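Local coordinates for protein guanosine-3',5'-bis(diphosphate) 3'-pyrophosphohydrolase MESH1 (PDB 3NQW) that hydrolyses the alarmone ppGpp to GDP and diphosphate with manganese as cofactor and takes part in the fly's response to starvation, at residues Q105-A110 and K153-L158; A17-R21 and Y33-V37; I50-V55 and R115-I119. One frame throughout, in Å; residues are numbered along the deposited sequence.

The three contacts join helices, and the turns next to them, of one all-helical HD-type fold that holds a manganese ion. Contact 2 comes closest to the metal: it contains the ligand His36, and the side chain of Tyr33 lies about 4 Å from the ion. The side chain of Ile119 in contact 3 is about 7 Å from the metal, that of Gln105 in contact 1 about 9 Å. Contacts 1 and 2 lie on opposite sides of the chain's centre. Centre to centre, contacts 1-2, 1-3 and 2-3 are about 25, 17 and 19 Å apart. Contact 3 touches contact 1: Lys117 CD packs 3.8 Å from Leu158 O. Contacts 2 and 3 both reach the second subunit.

Contact 1 of 3, residues Q105-A110 and K153-L158; sequences QIENAA and KVVDNL
Apolar packing and close backbone approach make up this contact, which buries 386 Å² between the C-terminal end of helix 98-107 with the turn after it and the last part of helix 141-158. Ile106 CA lies 4.5 Å from Val154 CA, and Ala110 CA 5.1 Å from Asn157 CA. Ile106, chi1 m and chi2 t, wedges against the second helix, with CG1 3.5 Å from Val154 CG2 and CD1 3.6 Å from Lys153 CB; the lysine's amino end leads away. Val154 takes chi1 t, and its CG2 also stands 4.0 Å from Gln105 CB.

Beyond Glu107 the helix gives way to a turn, and Ala109 (phi/psi -52/-86) directs its CB at the partner, 3.4 Å from Asn157 CB and 4.1 Å from Leu158 CG. Ala109 and Ala110 present only methyl groups here, Ala110 CB 3.1 Å from Asn157 O, consistent with the close backbone approach. This is helix-helix packing within the HD-domain bundle; Leu158 continues it onto Leu121 of helix 114-133, the helix that supplies the metal ligand Asp123.

Among polar approaches, Ala110 N is 3.4 Å from Asn157 O, but the angle is too poor for a hydrogen bond. Asn157 N donates to Val154 O at 2.8 Å. The side chain of Gln105 makes weak hydrogen bonds to Asp92 and Lys124 and lies about 6 Å from that of Glu66, a proposed nucleophile.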
ATOM      1  N   GLN A 105      26.328  -1.715  -7.764  1.00 61.03           N
ATOM      2  CA  GLN A 105      25.700  -1.366  -6.504  1.00 58.64           C
ATOM      3  C   GLN A 105      26.714  -1.211  -5.399  1.00 57.80           C
ATOM      4  O   GLN A 105      26.568  -0.369  -4.507  1.00 55.33           O
ATOM      5  CB  GLN A 105      24.671  -2.414  -6.115  1.00 58.68           C
ATOM      6  CG  GLN A 105      23.312  -2.032  -6.613  1.00 58.74           C
ATOM      7  CD  GLN A 105      22.234  -2.925  -6.102  1.00 57.54           C
ATOM      8  OE1 GLN A 105      22.102  -3.139  -4.902  1.00 58.84           O
ATOM      9  NE2 GLN A 105      21.449  -3.461  -7.012  1.00 57.53           N
ATOM     10  N   ILE A 106      27.748  -2.035  -5.460  1.00 58.00           N
ATOM     11  CA  ILE A 106      28.798  -1.975  -4.471  1.00 59.34           C
ATOM     12  C   ILE A 106      29.680  -0.762  -4.719  1.00 62.69           C
ATOM     13  O   ILE A 106      30.097  -0.092  -3.775  1.00 64.61           O
ATOM     14  CB  ILE A 106      29.665  -3.225  -4.518  1.00 56.18           C
ATOM     15  CG1 ILE A 106      28.798  -4.455  -4.210  1.00 53.52           C
ATOM     16  CG2 ILE A 106      30.821  -3.062  -3.564  1.00 55.69           C
ATOM     17  CD1 ILE A 106      29.491  -5.779  -4.413  1.00 46.84           C
ATOM     18  N   GLU A 107      29.940  -0.468  -5.992  1.00 63.61           N
ATOM     19  CA  GLU A 107      30.793   0.656  -6.374  1.00 65.08           C
ATOM     20  C   GLU A 107      30.173   2.017  -6.116  1.00 66.41           C
ATOM     21  O   GLU A 107      30.777   2.874  -5.475  1.00 67.95           O
ATOM     22  CB  GLU A 107      31.152   0.571  -7.856  1.00 66.62           C
ATOM     23  CG  GLU A 107      31.879  -0.693  -8.278  1.00 68.84           C
ATOM     24  CD  GLU A 107      33.271  -0.816  -7.679  1.00 70.90           C
ATOM     25  OE1 GLU A 107      33.934   0.237  -7.497  1.00 71.24           O
ATOM     26  OE2 GLU A 107      33.703  -1.965  -7.413  1.00 70.45           O
ATOM     27  N   ASN A 108      28.969   2.214  -6.634  1.00 67.18           N
ATOM     28  CA  ASN A 108      28.279   3.480  -6.485  1.00 69.93           C
ATOM     29  C   ASN A 108      27.573   3.620  -5.158  1.00 71.97           C
ATOM     30  O   ASN A 108      26.886   4.611  -4.914  1.00 72.22           O
ATOM     31  CB  ASN A 108      27.269   3.647  -7.612  1.00 70.76           C
ATOM     32  CG  ASN A 108      27.931   3.776  -8.958  1.00 70.45           C
ATOM     33  OD1 ASN A 108      28.862   4.569  -9.120  1.00 69.85           O
ATOM     34  ND2 ASN A 108      27.459   2.997  -9.939  1.00 68.06           N
ATOM     35  N   ALA A 109      27.741   2.615  -4.308  1.00 74.89           N
ATOM     36  CA  ALA A 109      27.126   2.598  -2.986  1.00 76.56           C
ATOM     37  C   ALA A 109      27.406   3.878  -2.195  1.00 76.91           C
ATOM     38  O   ALA A 109      26.603   4.813  -2.206  1.00 76.60           O
ATOM     39  CB  ALA A 109      27.624   1.383  -2.203  1.00 76.23           C
ATOM     40  N   ALA A 110      28.550   3.900  -1.514  1.00 78.09           N
ATOM     41  CA  ALA A 110      28.984   5.028  -0.689  1.00 78.60           C
ATOM     42  C   ALA A 110      28.965   6.374  -1.405  1.00 79.27           C
ATOM     43  O   ALA A 110      29.086   7.421  -0.775  1.00 79.81           O
ATOM     44  CB  ALA A 110      30.385   4.758  -0.163  1.00 78.65           C
ATOM     45  N   LYS A 153      28.403  -6.866   1.028  1.00 57.46           N
ATOM     46  CA  LYS A 153      29.367  -6.043   0.302  1.00 57.57           C
ATOM     47  C   LYS A 153      28.764  -4.668  -0.014  1.00 56.83           C
ATOM     48  O   LYS A 153      29.435  -3.647   0.129  1.00 56.99           O
ATOM     49  CB  LYS A 153      29.812  -6.740  -0.995  1.00 56.63           C
ATOM     50  CG  LYS A 153      30.670  -7.993  -0.807  1.00 54.86           C
ATOM     51  CD  LYS A 153      30.927  -8.655  -2.161  1.00 57.02           C
ATOM     52  CE  LYS A 153      31.162 -10.173  -2.084  1.00 58.44           C
ATOM     53  NZ  LYS A 153      32.567 -10.585  -1.781  1.00 57.69           N
ATOM     54  N   VAL A 154      27.504  -4.643  -0.437  1.00 56.44           N
ATOM     55  CA  VAL A 154      26.837  -3.382  -0.732  1.00 57.46           C
ATOM     56  C   VAL A 154      26.593  -2.599   0.555  1.00 59.83           C
ATOM     57  O   VAL A 154      27.021  -1.446   0.687  1.00 60.31           O
ATOM     58  CB  VAL A 154      25.473  -3.593  -1.403  1.00 56.91           C
ATOM     59  CG1 VAL A 154      24.788  -2.248  -1.586  1.00 56.08           C
ATOM     60  CG2 VAL A 154      25.647  -4.292  -2.755  1.00 57.90           C
ATOM     61  N   VAL A 155      25.905  -3.239   1.502  1.00 62.06           N
ATOM     62  CA  VAL A 155      25.582  -2.627   2.793  1.00 61.90           C
ATOM     63  C   VAL A 155      26.839  -2.158   3.508  1.00 62.16           C
ATOM     64  O   VAL A 155      26.792  -1.187   4.257  1.00 62.82           O
ATOM     65  CB  VAL A 155      24.813  -3.613   3.722  1.00 61.25           C
ATOM     66  CG1 VAL A 155      24.586  -2.986   5.091  1.00 61.16           C
ATOM     67  CG2 VAL A 155      23.481  -3.974   3.109  1.00 61.39           C
ATOM     68  N   ASP A 156      27.958  -2.845   3.293  1.00 62.13           N
ATOM     69  CA  ASP A 156      29.204  -2.440   3.928  1.00 63.54           C
ATOM     70  C   ASP A 156      29.693  -1.085   3.423  1.00 63.55           C
ATOM     71  O   ASP A 156      30.462  -0.404   4.105  1.00 62.49           O
ATOM     72  CB  ASP A 156      30.298  -3.485   3.708  1.00 64.39           C
ATOM     73  CG  ASP A 156      30.319  -4.542   4.791  1.00 64.77           C
ATOM     74  OD1 ASP A 156      29.653  -4.338   5.827  1.00 65.17           O
ATOM     75  OD2 ASP A 156      31.013  -5.564   4.603  1.00 63.84           O
ATOM     76  N   ASN A 157      29.249  -0.701   2.229  1.00 64.66           N
ATOM     77  CA  ASN A 157      29.642   0.578   1.644  1.00 64.61           C
ATOM     78  C   ASN A 157      28.561   1.641   1.879  1.00 65.13           C
ATOM     79  O   ASN A 157      28.800   2.838   1.690  1.00 66.10           O
ATOM     80  CB  ASN A 157      29.919   0.412   0.143  1.00 63.28           C
ATOM     81  CG  ASN A 157      31.136  -0.483  -0.145  1.00 62.44           C
ATOM     82  OD1 ASN A 157      31.344  -0.918  -1.284  1.00 61.23           O
ATOM     83  ND2 ASN A 157      31.942  -0.749   0.881  1.00 60.71           N
ATOM     84  N   LEU A 158      27.376   1.206   2.301  1.00 64.17           N
ATOM     85  CA  LEU A 158      26.277   2.137   2.578  1.00 63.57           C
ATOM     86  C   LEU A 158      26.257   2.595   4.042  1.00 63.75           C
ATOM     87  O   LEU A 158      25.546   3.538   4.399  1.00 62.86           O
ATOM     88  CB  LEU A 158      24.941   1.486   2.221  1.00 63.10           C
ATOM     89  CG  LEU A 158      24.701   1.395   0.713  1.00 63.88           C
ATOM     90  CD1 LEU A 158      24.030   0.090   0.384  1.00 63.13           C
ATOM     91  CD2 LEU A 158      23.887   2.595   0.248  1.00 62.39           C
TER

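Contact 2 of 3, residues A17-R21 and Y33-V37; sequences AFKHR and YVNHV
His20 lies beside Tyr33 with its ring plane tilted only 17° from that of the tyrosine, yet the two are slid so far apart, centroids 5.4 Å, that they barely overlap. Their closest atoms are His20 ND1 and Tyr33 CD1 at 4.0 Å. His20 takes chi1 m and Tyr33 chi1 t, each CA-to-CB bond pointing at the other segment. The imidazole also reaches Val37, with NE2 3.6 Å from CG1, while His20 CB rests 3.8 Å from Val34 CG2. The polar end of His20 is held by a hydrogen bond from ND1 to Gln23.

Segment 17-21 carries the last part of helix 7-19 and runs on into a turn, and segment 33-37 holds the opening of helix 34-45; the nearest CA pair is Ala17 and Val34, 5.5 Å apart. This buried packing of 245 Å² lies next to the HD-domain metal site: His36, near the start of helix 34-45, is a manganese ligand along with Asp63 and Asp123, although it takes no part in the packing itself. Tyr33 OH hydrogen-bonds Asp63, tying the His20 pair to that ligand.

Val34, chi1 t, completes the interface, its CG1 3.9 Å from Ala17 CB and its CG2 3.7 Å from Ala17 O. In the backbone, His36 N donates to Tyr33 O at 2.8 Å. Asn35 extends the arrangement to the dimer: its ND2 hydrogen-bonds Ala17 O of the second subunit.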
ATOM      1  N   ALA A  17       1.286   1.182  -6.003  1.00 50.57           N
ATOM      2  CA  ALA A  17       0.339   0.064  -5.963  1.00 51.27           C
ATOM      3  C   ALA A  17      -0.264  -0.335  -7.313  1.00 52.78           C
ATOM      4  O   ALA A  17      -0.619  -1.499  -7.533  1.00 52.44           O
ATOM      5  CB  ALA A  17      -0.790   0.404  -4.995  1.00 52.00           C
ATOM      6  N   PHE A  18      -0.397   0.645  -8.201  1.00 54.47           N
ATOM      7  CA  PHE A  18      -0.970   0.435  -9.520  1.00 55.04           C
ATOM      8  C   PHE A  18       0.012  -0.161 -10.517  1.00 54.81           C
ATOM      9  O   PHE A  18      -0.270  -1.172 -11.156  1.00 55.35           O
ATOM     10  CB  PHE A  18      -1.478   1.758 -10.077  1.00 56.91           C
ATOM     11  CG  PHE A  18      -2.071   1.629 -11.430  1.00 59.13           C
ATOM     12  CD1 PHE A  18      -3.188   0.829 -11.621  1.00 59.84           C
ATOM     13  CD2 PHE A  18      -1.490   2.254 -12.527  1.00 60.18           C
ATOM     14  CE1 PHE A  18      -3.725   0.644 -12.890  1.00 60.64           C
ATOM     15  CE2 PHE A  18      -2.020   2.079 -13.814  1.00 60.99           C
ATOM     16  CZ  PHE A  18      -3.139   1.272 -13.991  1.00 61.51           C
ATOM     17  N   LYS A  19       1.159   0.494 -10.646  1.00 53.87           N
ATOM     18  CA  LYS A  19       2.209   0.073 -11.563  1.00 54.99           C
ATOM     19  C   LYS A  19       2.704  -1.342 -11.225  1.00 57.01           C
ATOM     20  O   LYS A  19       3.008  -2.139 -12.116  1.00 57.36           O
ATOM     21  CB  LYS A  19       3.376   1.071 -11.500  1.00 53.27           C
ATOM     22  CG  LYS A  19       3.014   2.538 -11.783  1.00 49.77           C
ATOM     23  CD  LYS A  19       3.128   2.920 -13.257  1.00 48.53           C
ATOM     24  CE  LYS A  19       1.986   2.398 -14.103  1.00 50.29           C
ATOM     25  NZ  LYS A  19       2.089   2.850 -15.525  1.00 49.64           N
ATOM     26  N   HIS A  20       2.779  -1.653  -9.933  1.00 57.29           N
ATOM     27  CA  HIS A  20       3.227  -2.971  -9.495  1.00 57.69           C
ATOM     28  C   HIS A  20       2.096  -4.018  -9.500  1.00 57.63           C
ATOM     29  O   HIS A  20       2.372  -5.208  -9.472  1.00 56.93           O
ATOM     30  CB  HIS A  20       3.816  -2.889  -8.076  1.00 58.38           C
ATOM     31  CG  HIS A  20       5.161  -2.236  -7.995  1.00 59.47           C
ATOM     32  ND1 HIS A  20       6.307  -2.817  -8.502  1.00 60.39           N
ATOM     33  CD2 HIS A  20       5.560  -1.075  -7.419  1.00 59.83           C
ATOM     34  CE1 HIS A  20       7.344  -2.049  -8.237  1.00 60.72           C
ATOM     35  NE2 HIS A  20       6.920  -0.981  -7.579  1.00 59.48           N
ATOM     36  N   ARG A  21       0.840  -3.575  -9.551  1.00 57.40           N
ATOM     37  CA  ARG A  21      -0.325  -4.461  -9.508  1.00 58.99           C
ATOM     38  C   ARG A  21      -0.182  -5.903 -10.003  1.00 61.13           C
ATOM     39  O   ARG A  21      -0.767  -6.824  -9.415  1.00 61.00           O
ATOM     40  CB  ARG A  21      -1.511  -3.810 -10.216  1.00 58.90           C
ATOM     41  CG  ARG A  21      -1.397  -3.710 -11.722  1.00 61.07           C
ATOM     42  CD  ARG A  21      -2.695  -3.154 -12.298  1.00 62.98           C
ATOM     43  NE  ARG A  21      -2.650  -2.906 -13.743  1.00 65.11           N
ATOM     44  CZ  ARG A  21      -1.740  -2.154 -14.358  1.00 64.54           C
ATOM     45  NH1 ARG A  21      -1.793  -1.992 -15.673  1.00 65.11           N
ATOM     46  NH2 ARG A  21      -0.773  -1.572 -13.664  1.00 64.51           N
ATOM     47  N   TYR A  33       3.952  -7.718  -5.029  1.00 58.69           N
ATOM     48  CA  TYR A  33       5.172  -6.940  -4.876  1.00 57.99           C
ATOM     49  C   TYR A  33       4.931  -5.609  -4.187  1.00 58.20           C
ATOM     50  O   TYR A  33       5.842  -5.028  -3.598  1.00 59.90           O
ATOM     51  CB  TYR A  33       5.861  -6.714  -6.231  1.00 57.10           C
ATOM     52  CG  TYR A  33       7.348  -6.432  -6.102  1.00 56.06           C
ATOM     53  CD1 TYR A  33       7.810  -5.185  -5.694  1.00 54.76           C
ATOM     54  CD2 TYR A  33       8.293  -7.433  -6.341  1.00 54.65           C
ATOM     55  CE1 TYR A  33       9.170  -4.936  -5.526  1.00 54.63           C
ATOM     56  CE2 TYR A  33       9.663  -7.189  -6.174  1.00 53.96           C
ATOM     57  CZ  TYR A  33      10.087  -5.935  -5.765  1.00 53.75           C
ATOM     58  OH  TYR A  33      11.425  -5.660  -5.583  1.00 55.58           O
ATOM     59  N   VAL A  34       3.705  -5.116  -4.254  1.00 59.58           N
ATOM     60  CA  VAL A  34       3.373  -3.849  -3.608  1.00 59.67           C
ATOM     61  C   VAL A  34       3.713  -3.927  -2.122  1.00 58.89           C
ATOM     62  O   VAL A  34       4.048  -2.920  -1.507  1.00 59.85           O
ATOM     63  CB  VAL A  34       1.866  -3.520  -3.748  1.00 60.19           C
ATOM     64  CG1 VAL A  34       1.592  -2.125  -3.191  1.00 58.16           C
ATOM     65  CG2 VAL A  34       1.434  -3.623  -5.228  1.00 60.47           C
ATOM     66  N   ASN A  35       3.615  -5.124  -1.552  1.00 57.80           N
ATOM     67  CA  ASN A  35       3.911  -5.338  -0.140  1.00 55.15           C
ATOM     68  C   ASN A  35       5.397  -5.079   0.148  1.00 53.20           C
ATOM     69  O   ASN A  35       5.755  -4.718   1.266  1.00 54.25           O
ATOM     70  CB  ASN A  35       3.525  -6.772   0.266  1.00 55.33           C
ATOM     71  CG  ASN A  35       2.007  -6.989   0.341  1.00 55.48           C
ATOM     72  OD1 ASN A  35       1.243  -6.495  -0.491  1.00 54.02           O
ATOM     73  ND2 ASN A  35       1.575  -7.761   1.333  1.00 56.87           N
ATOM     74  N   HIS A  36       6.264  -5.269  -0.842  1.00 52.33           N
ATOM     75  CA  HIS A  36       7.692  -5.021  -0.639  1.00 50.94           C
ATOM     76  C   HIS A  36       7.954  -3.516  -0.587  1.00 49.29           C
ATOM     77  O   HIS A  36       8.457  -3.004   0.414  1.00 46.03           O
ATOM     78  CB  HIS A  36       8.505  -5.661  -1.774  1.00 51.00           C
ATOM     79  CG  HIS A  36       9.977  -5.369  -1.737  1.00 53.28           C
ATOM     80  ND1 HIS A  36      10.523  -4.312  -1.030  1.00 53.18           N
ATOM     81  CD2 HIS A  36      11.014  -5.936  -2.401  1.00 54.91           C
ATOM     82  CE1 HIS A  36      11.819  -4.241  -1.271  1.00 53.61           C
ATOM     83  NE2 HIS A  36      12.142  -5.217  -2.103  1.00 56.48           N
ATOM     84  N   VAL A  37       7.605  -2.797  -1.652  1.00 47.87           N
ATOM     85  CA  VAL A  37       7.872  -1.366  -1.647  1.00 48.61           C
ATOM     86  C   VAL A  37       7.322  -0.730  -0.378  1.00 47.36           C
ATOM     87  O   VAL A  37       7.985   0.124   0.205  1.00 47.88           O
ATOM     88  CB  VAL A  37       7.340  -0.665  -2.920  1.00 48.78           C
ATOM     89  CG1 VAL A  37       8.050  -1.225  -4.144  1.00 47.41           C
ATOM     90  CG2 VAL A  37       5.835  -0.860  -3.044  1.00 51.35           C
TER

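Contact 3 of 3, residues I50-V55 and R115-I119; sequences ITDEGV and RAKLI
Residues 50-52 are loop, with Ile50 (phi/psi -92/122) and Asp52 (-116/105) extended on either side of Thr51 (-101/19), before the chain enters helix 53-60 at Glu53. Segment 115-119 is helical throughout, an early part of helix 114-133. The nearest CA atoms are those of Val55 and Arg115, 6.6 Å apart, so side chains fill most of the gap; 275 Å² is buried.

Asp52 holds the N-cap position. With chi1 t, its OD1 accepts from Val55 N at 3.1 Å, capping the helix start. The same oxygen takes a hydrogen bond from Arg115 NH1 at 3.2 Å, with an N-H...O angle of 149°, as part of a salt bridge, so one carboxylate both caps its own helix and grips the other. Arg115 (chi1 m, chi2 t, chi3 p) meets Asp52 near the plane of its guanidinium. NH1 passes 3.7 Å from Gly54 CA, where an ideal CB would lie 2.4 Å from NH1 and clash; the bare glycine makes room for it.

Beside the salt bridge the contact is apolar. Val55, chi1 t, has CG2 3.7 Å from Arg115 NE and CG1 3.9 Å from Ile119 CD1. Leu118, chi1 m and chi2 t, sets CD1 3.9 Å from Ile50 CG1. Leu44 of helix 34-45 packs on both Ile50 and Val55.

Ile119 touches His62, and its side chain lies about 5 Å from that of Asp123, so the Ile119 end of the contact lies next to the H...HD...D metal site (His36, His62, Asp63, Asp123) characteristic of the HD domain.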
ATOM      1  N   ILE A  50      11.858   8.098  10.112  1.00 51.59           N
ATOM      2  CA  ILE A  50      11.978   9.182   9.122  1.00 52.45           C
ATOM      3  C   ILE A  50      10.704  10.040   8.967  1.00 53.22           C
ATOM      4  O   ILE A  50       9.624   9.543   8.639  1.00 54.32           O
ATOM      5  CB  ILE A  50      12.448   8.656   7.715  1.00 50.97           C
ATOM      6  CG1 ILE A  50      13.973   8.459   7.694  1.00 50.20           C
ATOM      7  CG2 ILE A  50      12.143   9.692   6.636  1.00 49.55           C
ATOM      8  CD1 ILE A  50      14.489   7.244   8.438  1.00 50.74           C
ATOM      9  N   THR A  51      10.866  11.343   9.195  1.00 53.64           N
ATOM     10  CA  THR A  51       9.783  12.325   9.151  1.00 54.33           C
ATOM     11  C   THR A  51       9.700  13.172   7.856  1.00 55.03           C
ATOM     12  O   THR A  51       9.045  14.226   7.822  1.00 53.85           O
ATOM     13  CB  THR A  51       9.891  13.243  10.429  1.00 54.84           C
ATOM     14  OG1 THR A  51      11.188  13.850  10.516  1.00 52.48           O
ATOM     15  CG2 THR A  51       9.680  12.403  11.689  1.00 56.29           C
ATOM     16  N   ASP A  52      10.346  12.674   6.796  1.00 55.91           N
ATOM     17  CA  ASP A  52      10.428  13.333   5.480  1.00 55.01           C
ATOM     18  C   ASP A  52       9.756  12.567   4.344  1.00 55.16           C
ATOM     19  O   ASP A  52      10.282  11.563   3.853  1.00 55.82           O
ATOM     20  CB  ASP A  52      11.901  13.559   5.113  1.00 55.47           C
ATOM     21  CG  ASP A  52      12.071  14.355   3.842  1.00 56.43           C
ATOM     22  OD1 ASP A  52      11.877  13.793   2.749  1.00 58.41           O
ATOM     23  OD2 ASP A  52      12.392  15.560   3.931  1.00 57.63           O
ATOM     24  N   GLU A  53       8.596  13.061   3.926  1.00 55.72           N
ATOM     25  CA  GLU A  53       7.836  12.455   2.834  1.00 56.09           C
ATOM     26  C   GLU A  53       8.640  12.245   1.542  1.00 55.93           C
ATOM     27  O   GLU A  53       8.445  11.251   0.835  1.00 55.86           O
ATOM     28  CB  GLU A  53       6.597  13.297   2.528  1.00 57.30           C
ATOM     29  CG  GLU A  53       5.337  12.756   3.159  1.00 58.59           C
ATOM     30  CD  GLU A  53       4.120  13.587   2.835  1.00 61.21           C
ATOM     31  OE1 GLU A  53       3.000  13.139   3.160  1.00 63.33           O
ATOM     32  OE2 GLU A  53       4.281  14.691   2.263  1.00 61.58           O
ATOM     33  N   GLY A  54       9.522  13.188   1.226  1.00 54.62           N
ATOM     34  CA  GLY A  54      10.330  13.053   0.032  1.00 53.67           C
ATOM     35  C   GLY A  54      10.947  11.673  -0.021  1.00 54.51           C
ATOM     36  O   GLY A  54      10.866  10.997  -1.044  1.00 55.86           O
ATOM     37  N   VAL A  55      11.545  11.252   1.093  1.00 54.38           N
ATOM     38  CA  VAL A  55      12.192   9.940   1.207  1.00 52.24           C
ATOM     39  C   VAL A  55      11.150   8.815   1.207  1.00 51.94           C
ATOM     40  O   VAL A  55      11.305   7.810   0.514  1.00 50.61           O
ATOM     41  CB  VAL A  55      13.041   9.856   2.505  1.00 51.08           C
ATOM     42  CG1 VAL A  55      13.783   8.526   2.567  1.00 51.36           C
ATOM     43  CG2 VAL A  55      14.019  11.014   2.555  1.00 48.77           C
ATOM     44  N   ARG A 115      20.153  10.595   1.874  1.00 63.30           N
ATOM     45  CA  ARG A 115      18.761  10.198   1.693  1.00 61.69           C
ATOM     46  C   ARG A 115      18.616   8.927   0.858  1.00 61.51           C
ATOM     47  O   ARG A 115      17.817   8.047   1.192  1.00 61.24           O
ATOM     48  CB  ARG A 115      17.978  11.334   1.029  1.00 60.67           C
ATOM     49  CG  ARG A 115      18.097  12.681   1.726  1.00 60.34           C
ATOM     50  CD  ARG A 115      17.437  13.774   0.890  1.00 62.90           C
ATOM     51  NE  ARG A 115      15.974  13.754   0.965  1.00 65.15           N
ATOM     52  CZ  ARG A 115      15.162  14.290   0.053  1.00 66.03           C
ATOM     53  NH1 ARG A 115      13.840  14.231   0.213  1.00 63.81           N
ATOM     54  NH2 ARG A 115      15.670  14.863  -1.034  1.00 66.14           N
ATOM     55  N   ALA A 116      19.385   8.837  -0.225  1.00 60.25           N
ATOM     56  CA  ALA A 116      19.336   7.668  -1.106  1.00 59.63           C
ATOM     57  C   ALA A 116      19.959   6.445  -0.436  1.00 57.52           C
ATOM     58  O   ALA A 116      19.612   5.311  -0.758  1.00 56.80           O
ATOM     59  CB  ALA A 116      20.047   7.963  -2.442  1.00 60.06           C
ATOM     60  N   LYS A 117      20.886   6.664   0.486  1.00 56.10           N
ATOM     61  CA  LYS A 117      21.491   5.531   1.165  1.00 55.01           C
ATOM     62  C   LYS A 117      20.430   4.912   2.066  1.00 55.08           C
ATOM     63  O   LYS A 117      20.349   3.691   2.191  1.00 55.29           O
ATOM     64  CB  LYS A 117      22.694   5.957   2.016  1.00 54.29           C
ATOM     65  CG  LYS A 117      23.932   6.468   1.261  1.00 53.31           C
ATOM     66  CD  LYS A 117      25.103   6.592   2.241  1.00 53.01           C
ATOM     67  CE  LYS A 117      26.200   7.557   1.794  1.00 51.97           C
ATOM     68  NZ  LYS A 117      27.092   7.947   2.945  1.00 46.89           N
ATOM     69  N   LEU A 118      19.610   5.759   2.692  1.00 54.68           N
ATOM     70  CA  LEU A 118      18.549   5.284   3.591  1.00 51.23           C
ATOM     71  C   LEU A 118      17.656   4.282   2.909  1.00 50.38           C
ATOM     72  O   LEU A 118      17.365   3.233   3.476  1.00 51.76           O
ATOM     73  CB  LEU A 118      17.689   6.441   4.077  1.00 47.89           C
ATOM     74  CG  LEU A 118      18.312   7.379   5.102  1.00 45.37           C
ATOM     75  CD1 LEU A 118      17.251   8.356   5.539  1.00 44.98           C
ATOM     76  CD2 LEU A 118      18.835   6.597   6.284  1.00 41.39           C
ATOM     77  N   ILE A 119      17.205   4.622   1.701  1.00 50.23           N
ATOM     78  CA  ILE A 119      16.353   3.726   0.923  1.00 50.91           C
ATOM     79  C   ILE A 119      17.128   2.452   0.595  1.00 51.99           C
ATOM     80  O   ILE A 119      16.647   1.346   0.818  1.00 53.11           O
ATOM     81  CB  ILE A 119      15.882   4.350  -0.435  1.00 49.44           C
ATOM     82  CG1 ILE A 119      14.929   5.528  -0.205  1.00 49.98           C
ATOM     83  CG2 ILE A 119      15.183   3.277  -1.274  1.00 44.94           C
ATOM     84  CD1 ILE A 119      15.530   6.907  -0.485  1.00 50.85           C
TER